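Local atomic coordinates of putative thiol-disulfide oxidoreductase (PDB entry 4GRF), a protein that probably acts as a thiol-disulfide oxidoreductase, the chain described here being its thioredoxin domain, crystallised with glutathione. Residues 30-35 / 62-67; 10-15 / 91-96; 109-114 / 126-131; 36-41 / 68-73; 15-20 / 76-81. One frame throughout, in Å; residues are numbered along the deposited sequence.

Contact 1 of 5, residues 30-35 / 62-67; sequences KYVLVD and GFTIYG. With SO4 (sulfate ion), chain E.
Phe63 CG stands anti to the backbone N (chi1 173°), and so does Tyr66 CG (chi1 -178°), yet the two rings leave their strand on opposite faces of the central sheet of the thioredoxin fold. Here strands 31-37 and 63-69, joined by a beta-alpha-beta crossover, run parallel in exact register. Five N-H···O bonds lace them, the straightest running from Tyr66 N to Leu33 O at 2.8 Å, nearly along the C=O axis; between them CA-H groups lean on several of the same carbonyls, as Val32 CA does on Thr64 O.

On the face of Tyr31, Leu33, Phe63 and Ile65, the Phe63 ring reaches along the neighbouring strand: its CZ lies 4.0 Å from Leu33 CB, while Tyr31 CB meets the ring at its edge, in plane. Helices 48-58 and 129-140 close over this layer. On the other face Val32 and Tyr66 lie side by side, with Val32 CG1, anti to its backbone N, 3.6 Å from Tyr66 CB. The Tyr66 hydroxyl is hydrogen-bonded to Val22 O, beyond the sheet.

The polar end lies at Lys30, whose extended chain carries NZ to a water that accepts from it and lies within hydrogen-bonding distance of Phe63 O and of a sulfate, probably from the crystallisation liquor. Thr64 OG1, likewise anti to its backbone N, donates to sulfate O2 at 2.6 Å.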
# COMPACT_ATOMS: atom_id res chain seq x y z
N LYS A 30 12.73 -2.50 5.31
CA LYS A 30 12.15 -3.32 4.26
C LYS A 30 11.75 -2.49 3.05
O LYS A 30 11.51 -1.30 3.17
CB LYS A 30 10.91 -4.05 4.76
CG LYS A 30 11.21 -5.07 5.83
CD LYS A 30 9.95 -5.79 6.25
CE LYS A 30 10.26 -6.79 7.35
NZ LYS A 30 9.09 -7.67 7.57
N TYR A 31 11.72 -3.13 1.88
CA TYR A 31 11.00 -2.58 0.75
C TYR A 31 9.52 -2.74 1.07
O TYR A 31 9.10 -3.78 1.57
CB TYR A 31 11.36 -3.32 -0.54
CG TYR A 31 12.66 -2.87 -1.12
CD1 TYR A 31 12.73 -1.74 -1.92
CD2 TYR A 31 13.82 -3.59 -0.91
CE1 TYR A 31 13.94 -1.32 -2.47
CE2 TYR A 31 15.02 -3.18 -1.45
CZ TYR A 31 15.08 -2.04 -2.21
OH TYR A 31 16.29 -1.64 -2.74
N VAL A 32 8.74 -1.70 0.77
CA VAL A 32 7.32 -1.72 1.04
C VAL A 32 6.58 -1.25 -0.19
O VAL A 32 6.82 -0.16 -0.68
CB VAL A 32 6.97 -0.73 2.17
CG1 VAL A 32 5.52 -0.94 2.60
CG2 VAL A 32 7.90 -0.89 3.36
N LEU A 33 5.67 -2.07 -0.68
CA LEU A 33 4.72 -1.63 -1.66
C LEU A 33 3.60 -0.98 -0.87
O LEU A 33 3.03 -1.59 0.04
CB LEU A 33 4.16 -2.82 -2.43
CG LEU A 33 3.73 -2.71 -3.89
CD1 LEU A 33 4.81 -2.14 -4.81
CD2 LEU A 33 3.37 -4.11 -4.37
N VAL A 34 3.33 0.28 -1.18
CA VAL A 34 2.23 0.99 -0.55
C VAL A 34 1.07 1.07 -1.56
O VAL A 34 1.24 1.57 -2.68
CB VAL A 34 2.66 2.38 -0.10
CG1 VAL A 34 1.53 3.08 0.63
CG2 VAL A 34 3.88 2.27 0.81
N ASP A 35 -0.06 0.49 -1.17
CA ASP A 35 -1.24 0.39 -2.00
C ASP A 35 -2.35 1.25 -1.42
O ASP A 35 -2.94 0.88 -0.41
CB ASP A 35 -1.68 -1.07 -2.02
CG ASP A 35 -2.93 -1.30 -2.80
OD1 ASP A 35 -3.26 -0.44 -3.63
OD2 ASP A 35 -3.59 -2.35 -2.55
N GLY A 62 12.80 -9.28 3.02
CA GLY A 62 12.91 -7.86 3.35
C GLY A 62 11.91 -7.04 2.54
O GLY A 62 12.26 -5.98 2.01
N PHE A 63 10.70 -7.57 2.43
CA PHE A 63 9.63 -6.94 1.67
C PHE A 63 8.29 -7.13 2.35
O PHE A 63 7.99 -8.20 2.89
CB PHE A 63 9.54 -7.56 0.28
CG PHE A 63 8.35 -7.08 -0.52
CD1 PHE A 63 8.36 -5.83 -1.09
CD2 PHE A 63 7.22 -7.88 -0.69
CE1 PHE A 63 7.29 -5.39 -1.83
CE2 PHE A 63 6.15 -7.45 -1.42
CZ PHE A 63 6.17 -6.20 -2.00
N THR A 64 7.46 -6.09 2.31
CA THR A 64 6.07 -6.27 2.69
C THR A 64 5.14 -5.35 1.87
O THR A 64 5.58 -4.54 1.05
CB THR A 64 5.85 -6.08 4.21
OG1 THR A 64 4.55 -6.55 4.56
CG2 THR A 64 6.03 -4.63 4.63
N ILE A 65 3.84 -5.54 2.06
CA ILE A 65 2.85 -4.65 1.47
C ILE A 65 2.10 -3.97 2.60
O ILE A 65 1.70 -4.60 3.60
CB ILE A 65 1.85 -5.41 0.56
CG1 ILE A 65 2.62 -6.17 -0.56
CG2 ILE A 65 0.81 -4.45 -0.00
CD1 ILE A 65 1.75 -7.01 -1.48
N TYR A 66 1.94 -2.66 2.43
CA TYR A 66 1.22 -1.80 3.36
C TYR A 66 0.02 -1.21 2.61
O TYR A 66 0.16 -0.35 1.73
CB TYR A 66 2.16 -0.71 3.86
CG TYR A 66 1.62 0.28 4.89
CD1 TYR A 66 1.16 -0.13 6.13
CD2 TYR A 66 1.69 1.65 4.65
CE1 TYR A 66 0.72 0.79 7.08
CE2 TYR A 66 1.25 2.57 5.57
CZ TYR A 66 0.78 2.15 6.79
OH TYR A 66 0.35 3.08 7.70
N GLY A 67 -1.16 -1.74 2.91
CA GLY A 67 -2.37 -1.25 2.26
C GLY A 67 -3.01 -0.14 3.07
O GLY A 67 -3.14 -0.25 4.30
S SO4 E . 4.85 -8.67 7.49
O1 SO4 E . 6.11 -9.33 7.92
O2 SO4 E . 4.78 -8.71 6.00
O3 SO4 E . 3.69 -9.39 8.06
O4 SO4 E . 4.84 -7.27 7.99
O HOH W 1 7.53 -9.24 5.48

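Contact 2 of 5, residues 10-15 / 91-96; sequences PAITGI and VLLQKD
Close packing here is concentrated at Gly14, where the chain comes so near the neighbouring strand that Val91 CB lies 3.7 Å from Gly14 C. A CB on this glycine would run into both Val91 CB and Leu92 O. Val91 is turned with CG1 anti to its carbonyl carbon and CG2 in the crowded position between N and C (chi1 -60°), so that its two methyls straddle the glycine: CG1 faces Gly14 O and CG2 faces Gly14 CA. An alanine at Val91 would lose both methyls and would probably loosen this grip on Gly14, as well as the packing on Tyr66 and Val22.

A single antiparallel bridge, the hydrogen-bonded pair Ile15 and Leu92, fastens strand 13-15 of the N-terminal hairpin to strand 89-92, the edge strand of the thioredoxin-fold sheet. Leu92 N donates to Ile15 O at 2.9 Å and Ile15 N to Leu92 O at 3.1 Å, each donor standing 31-35° above the carbonyl plane rather than on a lone pair. Leu93 CD2 then turns in to Thr13 O, 3.4 Å away, and obliquely to Ile12 CG2.

The solvent side is far looser. Exposed Gln94 brings OE1 no nearer than 4.0 Å to Ile15 CD1, and a water fills the bridging role, donating to Thr13 O and accepting from Gln94 N at 2.9 Å.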
# COMPACT_ATOMS: atom_id res chain seq x y z
N PRO A 10 6.09 10.59 2.47
CA PRO A 10 5.49 11.20 3.65
C PRO A 10 4.89 10.21 4.65
O PRO A 10 4.54 9.06 4.32
CB PRO A 10 4.40 12.10 3.06
CG PRO A 10 4.88 12.41 1.70
CD PRO A 10 5.55 11.15 1.23
N ALA A 11 4.79 10.67 5.89
CA ALA A 11 4.27 9.83 6.95
C ALA A 11 2.83 9.36 6.66
O ALA A 11 2.02 10.07 6.07
CB ALA A 11 4.34 10.57 8.28
N ILE A 12 2.55 8.13 7.08
CA ILE A 12 1.21 7.55 7.03
C ILE A 12 1.00 6.73 8.30
O ILE A 12 1.88 5.94 8.69
CB ILE A 12 1.03 6.57 5.84
CG1 ILE A 12 1.42 7.17 4.49
CG2 ILE A 12 -0.42 6.08 5.76
CD1 ILE A 12 1.44 6.13 3.38
N THR A 13 -0.15 6.92 8.95
CA THR A 13 -0.56 6.06 10.04
C THR A 13 -2.03 5.76 9.87
O THR A 13 -2.80 6.64 9.50
CB THR A 13 -0.37 6.71 11.42
OG1 THR A 13 0.96 7.23 11.53
CG2 THR A 13 -0.58 5.69 12.52
N GLY A 14 -2.40 4.51 10.09
CA GLY A 14 -3.79 4.09 10.13
C GLY A 14 -3.95 3.00 11.18
O GLY A 14 -2.98 2.57 11.81
N ILE A 15 -5.20 2.55 11.36
CA ILE A 15 -5.51 1.47 12.27
C ILE A 15 -5.65 0.15 11.51
O ILE A 15 -6.35 0.08 10.49
CB ILE A 15 -6.81 1.78 13.06
CG1 ILE A 15 -6.75 3.18 13.69
CG2 ILE A 15 -7.08 0.70 14.11
CD1 ILE A 15 -5.58 3.41 14.62
N VAL A 91 -4.22 -1.04 6.72
CA VAL A 91 -4.71 -0.02 7.63
C VAL A 91 -5.81 0.81 7.00
O VAL A 91 -5.89 0.96 5.78
CB VAL A 91 -3.61 0.94 8.14
CG1 VAL A 91 -2.55 0.16 8.90
CG2 VAL A 91 -3.02 1.78 7.01
N LEU A 92 -6.66 1.35 7.87
CA LEU A 92 -7.70 2.30 7.49
C LEU A 92 -7.36 3.66 8.07
O LEU A 92 -7.14 3.80 9.28
CB LEU A 92 -9.04 1.82 8.04
CG LEU A 92 -10.26 2.68 7.72
CD1 LEU A 92 -10.49 2.74 6.22
CD2 LEU A 92 -11.48 2.13 8.43
N LEU A 93 -7.34 4.67 7.20
CA LEU A 93 -7.08 6.05 7.62
C LEU A 93 -8.25 6.56 8.45
O LEU A 93 -9.42 6.29 8.15
CB LEU A 93 -6.85 6.95 6.43
CG LEU A 93 -5.60 6.65 5.60
CD1 LEU A 93 -5.50 7.59 4.41
CD2 LEU A 93 -4.35 6.72 6.47
N GLN A 94 -7.94 7.28 9.51
CA GLN A 94 -9.01 7.97 10.23
C GLN A 94 -9.47 9.13 9.36
O GLN A 94 -8.69 9.72 8.60
CB GLN A 94 -8.51 8.40 11.60
CG GLN A 94 -7.85 7.25 12.33
CD GLN A 94 -7.94 7.36 13.84
OE1 GLN A 94 -6.96 7.17 14.54
NE2 GLN A 94 -9.13 7.66 14.34
N LYS A 95 -10.77 9.43 9.45
CA LYS A 95 -11.41 10.46 8.64
C LYS A 95 -10.58 11.74 8.56
O LYS A 95 -10.39 12.29 7.48
CB LYS A 95 -12.79 10.77 9.24
CG LYS A 95 -13.59 11.87 8.56
CD LYS A 95 -14.93 12.05 9.26
CE LYS A 95 -15.42 13.48 9.22
NZ LYS A 95 -15.75 13.91 7.83
N ASP A 96 -10.09 12.19 9.71
CA ASP A 96 -9.38 13.47 9.80
C ASP A 96 -8.00 13.42 9.19
O ASP A 96 -7.31 14.44 9.17
CB ASP A 96 -9.25 13.89 11.26
CG ASP A 96 -10.52 14.53 11.80
OD1 ASP A 96 -11.48 14.72 11.02
OD2 ASP A 96 -10.55 14.84 13.01
O HOH W 2 -5.17 7.71 10.25

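Contact 3 of 5, residues 109-114 / 126-131; sequences GFPHII and ELRGDD
Segment 109-114 enters strand 112-116 through a cis peptide bond before Pro111, the cis-proline characteristic of the thioredoxin fold, whereas 126-131 begins as loop and runs into helix 129-140. Their backbones come closest at Ile113 and Leu127, joined by a long, weak bond from Leu127 N to Ile113 O at 3.4 Å.

Arg128 carries much of the side-chain contact. Its chain, bent at its CB-CG bond (chi2 -78°), folds the guanidinium back against Pro111, whose CG sits over one face, 3.4 Å from NE and offset toward the rim. In its own plane the group holds Leu127 O through NH1 at 2.8 Å; toward Glu126 OE1, well out of that plane, NH2 has only the attraction of opposite charges. Ile113 CG2 crosses Leu127 CB obliquely at 4.2 Å.

Pro111 also rests on Trp43 and Cys44 of helix 42-46, beside the disulfide, while Ile113 and Leu127 pack against Leu33 of the adjoining strand 31-37 and contact helix 129-140 through Leu132 and Thr135 respectively.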
# COMPACT_ATOMS: atom_id res chain seq x y z
N GLY A 109 -5.61 9.88 -8.56
CA GLY A 109 -6.44 8.75 -8.98
C GLY A 109 -6.03 7.45 -8.32
O GLY A 109 -4.94 7.35 -7.77
N PHE A 110 -6.92 6.47 -8.38
CA PHE A 110 -6.69 5.14 -7.79
C PHE A 110 -6.86 4.07 -8.85
O PHE A 110 -7.63 4.25 -9.79
CB PHE A 110 -7.69 4.88 -6.67
CG PHE A 110 -7.61 5.85 -5.54
CD1 PHE A 110 -8.15 7.12 -5.68
CD2 PHE A 110 -7.02 5.51 -4.34
CE1 PHE A 110 -8.08 8.03 -4.63
CE2 PHE A 110 -6.95 6.41 -3.30
CZ PHE A 110 -7.49 7.68 -3.44
N PRO A 111 -6.16 2.93 -8.70
CA PRO A 111 -5.22 2.61 -7.65
C PRO A 111 -3.98 3.52 -7.70
O PRO A 111 -3.65 4.07 -8.74
CB PRO A 111 -4.81 1.16 -7.98
CG PRO A 111 -4.97 1.06 -9.45
CD PRO A 111 -6.14 1.94 -9.79
N HIS A 112 -3.34 3.67 -6.55
CA HIS A 112 -2.07 4.34 -6.44
C HIS A 112 -1.13 3.39 -5.70
O HIS A 112 -1.27 3.15 -4.48
CB HIS A 112 -2.19 5.64 -5.69
CG HIS A 112 -0.98 6.48 -5.78
ND1 HIS A 112 -0.60 7.10 -6.96
CD2 HIS A 112 -0.04 6.81 -4.87
CE1 HIS A 112 0.52 7.76 -6.76
NE2 HIS A 112 0.88 7.61 -5.50
N ILE A 113 -0.22 2.79 -6.47
CA ILE A 113 0.68 1.78 -5.91
C ILE A 113 2.13 2.17 -6.18
O ILE A 113 2.54 2.31 -7.34
CB ILE A 113 0.40 0.40 -6.50
CG1 ILE A 113 -1.08 0.05 -6.37
CG2 ILE A 113 1.26 -0.65 -5.80
CD1 ILE A 113 -1.46 -1.29 -6.98
N ILE A 114 2.88 2.33 -5.11
CA ILE A 114 4.26 2.78 -5.19
C ILE A 114 5.17 1.82 -4.41
O ILE A 114 4.70 1.06 -3.59
CB ILE A 114 4.44 4.20 -4.62
CG1 ILE A 114 4.02 4.25 -3.14
CG2 ILE A 114 3.61 5.19 -5.43
CD1 ILE A 114 4.29 5.58 -2.47
N GLU A 126 3.36 3.89 -10.30
CA GLU A 126 2.51 3.41 -11.39
C GLU A 126 2.65 1.91 -11.63
O GLU A 126 2.72 1.46 -12.78
CB GLU A 126 2.80 4.17 -12.69
CG GLU A 126 2.37 5.63 -12.68
CD GLU A 126 0.86 5.80 -12.65
OE1 GLU A 126 0.13 4.89 -13.13
OE2 GLU A 126 0.39 6.84 -12.15
N LEU A 127 2.66 1.15 -10.54
CA LEU A 127 2.85 -0.28 -10.59
C LEU A 127 1.52 -1.01 -10.76
O LEU A 127 0.60 -0.81 -9.98
CB LEU A 127 3.55 -0.73 -9.30
CG LEU A 127 4.91 -0.05 -9.11
CD1 LEU A 127 5.60 -0.56 -7.86
CD2 LEU A 127 5.80 -0.29 -10.31
N ARG A 128 1.43 -1.88 -11.77
CA ARG A 128 0.21 -2.65 -12.05
C ARG A 128 0.60 -4.00 -12.61
O ARG A 128 1.63 -4.15 -13.24
CB ARG A 128 -0.62 -1.96 -13.11
CG ARG A 128 -0.93 -0.52 -12.81
CD ARG A 128 -2.04 -0.38 -11.79
NE ARG A 128 -2.42 1.02 -11.75
CZ ARG A 128 -1.80 1.94 -11.02
NH1 ARG A 128 -0.80 1.60 -10.21
NH2 ARG A 128 -2.20 3.20 -11.09
N GLY A 129 -0.26 -4.99 -12.37
CA GLY A 129 -0.13 -6.29 -13.02
C GLY A 129 1.23 -6.92 -12.86
O GLY A 129 1.83 -6.85 -11.79
N ASP A 130 1.72 -7.52 -13.94
CA ASP A 130 2.96 -8.27 -13.89
C ASP A 130 4.13 -7.34 -13.62
O ASP A 130 5.18 -7.76 -13.15
CB ASP A 130 3.20 -9.03 -15.20
CG ASP A 130 2.18 -10.14 -15.43
OD1 ASP A 130 1.89 -10.89 -14.47
OD2 ASP A 130 1.68 -10.25 -16.57
N ASP A 131 3.94 -6.06 -13.94
CA ASP A 131 5.01 -5.09 -13.79
C ASP A 131 5.28 -4.85 -12.32
O ASP A 131 6.39 -4.52 -11.91
CB ASP A 131 4.64 -3.78 -14.48
CG ASP A 131 5.82 -2.86 -14.59
OD1 ASP A 131 6.88 -3.33 -15.04
OD2 ASP A 131 5.69 -1.67 -14.22

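Contact 4 of 5, residues 36-41 / 68-73; sequences FWFAGC and VSTDRR
Strand 31-37 here gives way to the CxxC helix start, probably the redox site as in other thioredoxin folds, and this contact pairs that exit with strand 63-69. Cys41, disulfide-bonded to Cys44, is the N-cap of helix 42-46 and closes a type I turn from Phe38; Cys41 CB lies over the centre of the Phe38 ring.

Upstream, parallel pairing is completed by Trp37 N to Val68 O and by Thr70 N to Trp37 O, the latter nearly along the C=O axis. Trp37 CG takes the crowded position between N and carbonyl carbon (chi1 72°), turning its indole so that Ser69 CB makes a CH-pi contact over the five-membered ring, 4.2 Å from its centroid.

The loop before Cys41 is hydrogen-bonded to Asp71. Its OD2 receives Ala39 N at 2.9 Å on the syn lone pair and Ser69 OG at 2.7 Å from above the carboxylate plane, while Asp71 N returns to Ser69 OG in an ST turn. An alanine at Asp71 would remove both carboxylate oxygens and would probably leave the turn before Cys41 less firmly fixed. One water donates to Asp71 OD1 at 2.6 Å and accepts from Gly40 N at 2.8 Å.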
# COMPACT_ATOMS: atom_id res chain seq x y z
N PHE A 36 -2.59 2.41 -2.02
CA PHE A 36 -3.70 3.27 -1.64
C PHE A 36 -4.95 2.85 -2.42
O PHE A 36 -4.95 2.77 -3.65
CB PHE A 36 -3.41 4.73 -1.96
CG PHE A 36 -2.21 5.33 -1.24
CD1 PHE A 36 -0.94 5.21 -1.77
CD2 PHE A 36 -2.37 6.06 -0.08
CE1 PHE A 36 0.15 5.79 -1.13
CE2 PHE A 36 -1.29 6.64 0.56
CZ PHE A 36 -0.03 6.49 0.04
N TRP A 37 -6.02 2.60 -1.68
CA TRP A 37 -7.22 1.98 -2.26
C TRP A 37 -8.46 2.25 -1.43
O TRP A 37 -8.40 2.86 -0.36
CB TRP A 37 -7.00 0.47 -2.41
CG TRP A 37 -7.03 -0.26 -1.10
CD1 TRP A 37 -6.09 -0.19 -0.11
CD2 TRP A 37 -8.03 -1.15 -0.63
NE1 TRP A 37 -6.44 -0.98 0.94
CE2 TRP A 37 -7.65 -1.57 0.66
CE3 TRP A 37 -9.24 -1.60 -1.16
CZ2 TRP A 37 -8.41 -2.44 1.41
CZ3 TRP A 37 -10.00 -2.46 -0.40
CH2 TRP A 37 -9.58 -2.87 0.87
N PHE A 38 -9.60 1.80 -1.93
CA PHE A 38 -10.80 1.74 -1.12
C PHE A 38 -11.69 0.69 -1.77
O PHE A 38 -11.47 0.32 -2.91
CB PHE A 38 -11.52 3.09 -1.03
CG PHE A 38 -11.71 3.75 -2.36
CD1 PHE A 38 -10.70 4.54 -2.90
CD2 PHE A 38 -12.88 3.59 -3.08
CE1 PHE A 38 -10.86 5.15 -4.13
CE2 PHE A 38 -13.04 4.21 -4.32
CZ PHE A 38 -12.03 4.99 -4.84
N ALA A 39 -12.66 0.20 -1.02
CA ALA A 39 -13.48 -0.93 -1.44
C ALA A 39 -14.18 -0.71 -2.79
O ALA A 39 -14.33 -1.66 -3.57
CB ALA A 39 -14.50 -1.24 -0.35
N GLY A 40 -14.60 0.53 -3.05
CA GLY A 40 -15.33 0.85 -4.28
C GLY A 40 -14.46 1.13 -5.50
O GLY A 40 -14.95 1.62 -6.53
N CYS A 41 -13.18 0.81 -5.39
CA CYS A 41 -12.26 0.97 -6.51
C CYS A 41 -12.02 -0.39 -7.17
O CYS A 41 -11.23 -1.21 -6.68
CB CYS A 41 -10.95 1.56 -5.99
SG CYS A 41 -9.63 1.61 -7.21
N VAL A 68 -3.37 0.93 2.37
CA VAL A 68 -3.88 2.15 2.98
C VAL A 68 -5.22 2.50 2.38
O VAL A 68 -5.29 2.88 1.21
CB VAL A 68 -2.90 3.31 2.79
CG1 VAL A 68 -3.42 4.57 3.47
CG2 VAL A 68 -1.53 2.93 3.30
N SER A 69 -6.30 2.31 3.15
CA SER A 69 -7.64 2.60 2.64
C SER A 69 -8.19 3.92 3.10
O SER A 69 -7.97 4.35 4.24
CB SER A 69 -8.64 1.50 3.04
OG SER A 69 -9.97 1.84 2.67
N THR A 70 -8.91 4.55 2.18
CA THR A 70 -9.63 5.78 2.43
C THR A 70 -11.14 5.53 2.62
O THR A 70 -11.93 6.46 2.60
CB THR A 70 -9.46 6.75 1.25
OG1 THR A 70 -10.00 6.18 0.06
CG2 THR A 70 -8.00 7.10 1.03
N ASP A 71 -11.52 4.30 2.83
CA ASP A 71 -12.94 3.97 2.99
C ASP A 71 -13.62 4.80 4.09
O ASP A 71 -13.11 4.91 5.20
CB ASP A 71 -13.09 2.48 3.32
CG ASP A 71 -13.22 1.63 2.09
OD1 ASP A 71 -14.25 1.77 1.39
OD2 ASP A 71 -12.31 0.82 1.83
N ARG A 72 -14.79 5.36 3.76
CA ARG A 72 -15.56 6.12 4.73
C ARG A 72 -16.19 5.18 5.76
O ARG A 72 -16.38 5.54 6.92
CB ARG A 72 -16.66 6.94 4.04
CG ARG A 72 -16.13 8.02 3.09
CD ARG A 72 -16.99 9.28 3.12
NE ARG A 72 -18.30 9.07 3.74
CZ ARG A 72 -18.66 9.57 4.92
NH1 ARG A 72 -17.82 10.33 5.61
NH2 ARG A 72 -19.87 9.32 5.41
N ARG A 73 -16.47 3.96 5.34
CA ARG A 73 -17.03 3.00 6.25
C ARG A 73 -16.15 1.81 6.52
O ARG A 73 -15.77 1.09 5.64
CB ARG A 73 -18.37 2.53 5.74
CG ARG A 73 -19.33 3.66 5.51
CD ARG A 73 -20.75 3.16 5.46
NE ARG A 73 -21.01 2.36 4.28
CZ ARG A 73 -21.64 1.19 4.30
NH1 ARG A 73 -22.08 0.69 5.45
NH2 ARG A 73 -21.83 0.53 3.17
O HOH W 3 -15.39 2.26 -0.93

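Contact 5 of 5, residues 15-20 / 76-81; sequences IDLKGN and DWKKAI
Leu17 holds CG anti to its carbonyl carbon (chi1 -71°) and extends onward (chi2 172°), which sends its two methyls to different places on the helix opposite. CD2 crosses obliquely to the end of the Trp77 indole, 3.6 Å from CH2, and also brushes Lys78 CG; CD1 meets Ile81 CG2 tip to tip at 4.2 Å. Trp77, with CG anti to its backbone N (chi1 174°), thrusts its six-membered ring away from helix 74-84 until CH2 lies 3.6 Å from Ile15 O. Ile81 CD1, one helical turn on, sits over one face of that indole.

Leu17 belongs to the type I turn, Asp16 to Gly19, that links strands 13-15 and 21-23 of the N-terminal beta hairpin, so the contact joins hairpin tip to helix by apolar packing. Asp16 steadies the turn from within: OD1 accepts Asn20 N at 3.0 Å, from above the carboxylate plane, and more weakly Lys18 N. Lys78, bent at chi3, directs NZ to Glu74 in a salt bridge along its own helix.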
# COMPACT_ATOMS: atom_id res chain seq x y z
N ILE A 15 -5.20 2.55 11.36
CA ILE A 15 -5.51 1.47 12.27
C ILE A 15 -5.65 0.15 11.51
O ILE A 15 -6.35 0.08 10.49
CB ILE A 15 -6.81 1.78 13.06
CG1 ILE A 15 -6.75 3.18 13.69
CG2 ILE A 15 -7.08 0.70 14.11
CD1 ILE A 15 -5.58 3.41 14.62
N ASP A 16 -4.99 -0.91 12.00
CA ASP A 16 -4.94 -2.17 11.31
C ASP A 16 -6.08 -3.06 11.78
O ASP A 16 -6.94 -2.60 12.55
CB ASP A 16 -3.53 -2.82 11.43
CG ASP A 16 -3.24 -3.46 12.81
OD1 ASP A 16 -4.08 -3.43 13.72
OD2 ASP A 16 -2.13 -4.02 12.97
N LEU A 17 -6.10 -4.30 11.30
CA LEU A 17 -7.22 -5.21 11.60
C LEU A 17 -7.17 -5.73 13.05
O LEU A 17 -8.12 -6.34 13.55
CB LEU A 17 -7.22 -6.39 10.62
CG LEU A 17 -7.63 -6.07 9.18
CD1 LEU A 17 -7.42 -7.27 8.29
CD2 LEU A 17 -9.08 -5.60 9.12
N LYS A 18 -6.04 -5.53 13.70
CA LYS A 18 -5.93 -5.89 15.13
C LYS A 18 -6.19 -4.70 16.06
O LYS A 18 -6.01 -4.79 17.27
CB LYS A 18 -4.56 -6.52 15.40
CG LYS A 18 -4.45 -7.89 14.77
CD LYS A 18 -3.14 -8.60 15.10
CE LYS A 18 -3.20 -10.05 14.65
NZ LYS A 18 -1.86 -10.69 14.57
N GLY A 19 -6.65 -3.59 15.50
CA GLY A 19 -7.02 -2.43 16.28
C GLY A 19 -5.86 -1.60 16.78
O GLY A 19 -6.00 -0.82 17.73
N ASN A 20 -4.71 -1.74 16.12
CA ASN A 20 -3.50 -1.04 16.51
C ASN A 20 -3.07 -0.02 15.45
O ASN A 20 -3.34 -0.20 14.27
CB ASN A 20 -2.39 -2.04 16.77
CG ASN A 20 -2.73 -2.96 17.92
OD1 ASN A 20 -3.18 -2.50 18.96
ND2 ASN A 20 -2.53 -4.24 17.73
N ASP A 76 -17.23 -1.55 5.00
CA ASP A 76 -16.93 -1.74 3.57
C ASP A 76 -15.49 -2.21 3.37
O ASP A 76 -15.21 -3.09 2.55
CB ASP A 76 -17.13 -0.45 2.77
CG ASP A 76 -18.58 0.00 2.68
OD1 ASP A 76 -19.49 -0.82 2.88
OD2 ASP A 76 -18.78 1.20 2.38
N TRP A 77 -14.59 -1.59 4.13
CA TRP A 77 -13.17 -1.94 4.13
C TRP A 77 -12.94 -3.40 4.53
O TRP A 77 -12.27 -4.16 3.83
CB TRP A 77 -12.45 -0.99 5.07
CG TRP A 77 -11.03 -1.24 5.34
CD1 TRP A 77 -10.01 -1.24 4.41
CD2 TRP A 77 -10.41 -1.49 6.62
NE1 TRP A 77 -8.82 -1.49 5.04
CE2 TRP A 77 -9.03 -1.64 6.39
CE3 TRP A 77 -10.89 -1.60 7.93
CZ2 TRP A 77 -8.12 -1.90 7.42
CZ3 TRP A 77 -9.98 -1.85 8.96
CH2 TRP A 77 -8.61 -2.01 8.69
N LYS A 78 -13.53 -3.81 5.65
CA LYS A 78 -13.36 -5.17 6.14
C LYS A 78 -13.98 -6.21 5.20
O LYS A 78 -13.39 -7.28 4.93
CB LYS A 78 -13.92 -5.29 7.57
CG LYS A 78 -13.03 -4.57 8.57
CD LYS A 78 -13.46 -4.72 10.02
CE LYS A 78 -14.83 -4.12 10.27
NZ LYS A 78 -15.13 -4.06 11.73
N LYS A 79 -15.14 -5.89 4.65
CA LYS A 79 -15.79 -6.79 3.71
C LYS A 79 -14.91 -6.99 2.49
O LYS A 79 -14.83 -8.09 1.98
CB LYS A 79 -17.16 -6.28 3.29
CG LYS A 79 -18.22 -6.39 4.37
CD LYS A 79 -19.53 -5.70 3.96
CE LYS A 79 -20.64 -6.00 4.97
NZ LYS A 79 -21.82 -5.09 4.85
N ALA A 80 -14.24 -5.94 2.03
CA ALA A 80 -13.43 -6.06 0.83
C ALA A 80 -12.23 -6.95 1.10
O ALA A 80 -11.84 -7.78 0.27
CB ALA A 80 -12.98 -4.68 0.34
N ILE A 81 -11.62 -6.77 2.27
CA ILE A 81 -10.43 -7.52 2.61
C ILE A 81 -10.77 -9.02 2.69
O ILE A 81 -10.04 -9.87 2.16
CB ILE A 81 -9.82 -7.02 3.92
CG1 ILE A 81 -9.21 -5.65 3.68
CG2 ILE A 81 -8.79 -7.99 4.43
CD1 ILE A 81 -8.70 -4.97 4.94

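Contacts 1 and 4 are successive lengths of the same strand pair, 31-37 with 63-69: contact 1 is buried core, ruled by backbone ladder and apolar faces, whereas contact 4 emerges toward the probable redox site and adds carboxylate bonding. On one flank Ile114 O bonds Val34 N, tying contact 3 to contact 1; there cis-Pro111 packs on a guanidinium in place of a backbone ladder. On the other flank contact 2, partly buried, adds the hairpin at the sheet edge, with Val91 and Leu93 paired to Ser69 of contact 4. Contact 5 shares Ile15 with contact 2 and lies farthest out, its packing apolar, though Trp77 reaches inward to Trp37 of contact 4.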